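Local coordinates for protein leucyl aminopeptidase (Trypanosoma brucei brucei, PDB 5NTD) that probably removes amino-terminal residues such as leucine from peptides, as a two-manganese M17 aminopeptidase that binds the inhibitor bestatin, at residues Ala318-Cys321 and Gly322-Ala326. Numbering follows the deposited sequence.
Sequences AVFC and GFLTA
Four successive i to i+4 hydrogen bonds join Ala-318–Cys-321 to the next turn of the same alpha helix, running from Gly-322 N to Ala-318 O (3.0 Å), Phe-323 N to Val-319 O (2.9 Å), Leu-324 N to Phe-320 O (3.0 Å) and Thr-325 N to Cys-321 O (2.9 Å). Among the side chains, the main contact is a CH-pi one: Leu-324 lays CD1 over one face of the Phe-320 ring, 4.2 Å from its centroid and 28° off the normal. CE2 of Phe-320 is the ring atom nearest to that methyl, 3.8 Å from CD1 of Leu-324. With chi1 at 179°, CG of Phe-320 lies opposite its own N, which sends the ring outward and only slightly along the helix, and Leu-324 reaches back to it from the next turn.

Helix 314-328 belongs to the catalytic domain of the cytosol aminopeptidase family and is buried between sheet and helices. Phe-320 and Leu-324 face helices 196-214 and 222-236, whereas Val-319 and Phe-323 pack on Cys-337 of strand 334-344. The Phe-323 ring also makes an edge-to-face contact with Phe-238. CB of Phe-323 stays close to the preceding turn, 3.2 Å from Phe-320 O. Ser-205, also on helix 196-214, hydrogen-bonds through OG both Cys-321 O and Thr-325 OG1, so this carbonyl takes a side-chain hydroxyl besides the helical N-H of Thr-325.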
loop_
_atom_site.group_PDB
_atom_site.type_symbol
_atom_site.label_atom_id
_atom_site.label_comp_id
_atom_site.label_asym_id
_atom_site.label_seq_id
_atom_site.Cartn_x
_atom_site.Cartn_y
_atom_site.Cartn_z
ATOM N N ALA G 318 -22.434 13.114 23.594
ATOM C CA ALA G 318 -23.765 12.543 23.606
ATOM C C ALA G 318 -24.273 12.307 25.052
ATOM O O ALA G 318 -25.354 12.730 25.411
ATOM C CB ALA G 318 -23.811 11.245 22.832
ATOM N N VAL G 319 -23.472 11.621 25.853
ATOM C CA VAL G 319 -23.851 11.348 27.236
ATOM C C VAL G 319 -23.904 12.636 28.065
ATOM O O VAL G 319 -24.775 12.809 28.908
ATOM C CB VAL G 319 -22.969 10.308 27.937
ATOM C CG1 VAL G 319 -23.079 8.974 27.215
ATOM C CG2 VAL G 319 -21.522 10.740 28.064
ATOM N N PHE G 320 -22.978 13.529 27.810
ATOM C CA PHE G 320 -22.963 14.815 28.508
ATOM C C PHE G 320 -24.266 15.560 28.285
ATOM O O PHE G 320 -24.896 16.042 29.205
ATOM C CB PHE G 320 -21.798 15.684 28.057
ATOM C CG PHE G 320 -21.754 17.026 28.718
ATOM C CD1 PHE G 320 -21.693 17.131 30.098
ATOM C CD2 PHE G 320 -21.759 18.204 27.963
ATOM C CE1 PHE G 320 -21.627 18.378 30.717
ATOM C CE2 PHE G 320 -21.700 19.449 28.574
ATOM C CZ PHE G 320 -21.642 19.534 29.961
ATOM N N CYS G 321 -24.664 15.675 27.026
ATOM C CA CYS G 321 -25.840 16.476 26.675
ATOM C C CYS G 321 -27.142 15.769 27.070
ATOM O O CYS G 321 -28.121 16.416 27.425
ATOM C CB CYS G 321 -25.817 16.870 25.225
ATOM S SG CYS G 321 -24.451 18.009 24.824
ATOM N N GLY G 322 -27.160 14.463 26.980
ATOM C CA GLY G 322 -28.317 13.667 27.441
ATOM C C GLY G 322 -28.517 13.862 28.940
ATOM O O GLY G 322 -29.624 14.000 29.440
ATOM N N PHE G 323 -27.392 13.867 29.646
ATOM C CA PHE G 323 -27.350 14.201 31.073
ATOM C C PHE G 323 -27.935 15.599 31.311
ATOM O O PHE G 323 -28.750 15.790 32.205
ATOM C CB PHE G 323 -25.948 14.124 31.597
ATOM C CG PHE G 323 -25.816 14.456 33.051
ATOM C CD1 PHE G 323 -25.881 13.468 34.009
ATOM C CD2 PHE G 323 -25.516 15.743 33.451
ATOM C CE1 PHE G 323 -25.670 13.756 35.353
ATOM C CE2 PHE G 323 -25.311 16.048 34.791
ATOM C CZ PHE G 323 -25.386 15.053 35.742
ATOM N N LEU G 324 -27.480 16.581 30.547
ATOM C CA LEU G 324 -27.967 17.980 30.716
ATOM C C LEU G 324 -29.469 18.052 30.519
ATOM O O LEU G 324 -30.173 18.711 31.287
ATOM C CB LEU G 324 -27.313 18.960 29.764
ATOM C CG LEU G 324 -25.833 19.253 30.027
ATOM C CD1 LEU G 324 -25.356 20.295 29.023
ATOM C CD2 LEU G 324 -25.581 19.720 31.457
ATOM N N THR G 325 -29.972 17.348 29.513
ATOM C CA THR G 325 -31.402 17.357 29.262
ATOM C C THR G 325 -32.158 16.779 30.448
ATOM O O THR G 325 -33.180 17.317 30.872
ATOM C CB THR G 325 -31.752 16.573 28.014
ATOM O OG1 THR G 325 -31.157 17.251 26.909
ATOM C CG2 THR G 325 -33.279 16.539 27.808
ATOM N N ALA G 326 -31.666 15.670 30.971
ATOM C CA ALA G 326 -32.288 15.025 32.125
ATOM C C ALA G 326 -32.341 15.996 33.322
ATOM O O ALA G 326 -33.339 16.005 34.062
ATOM C CB ALA G 326 -31.554 13.767 32.523
#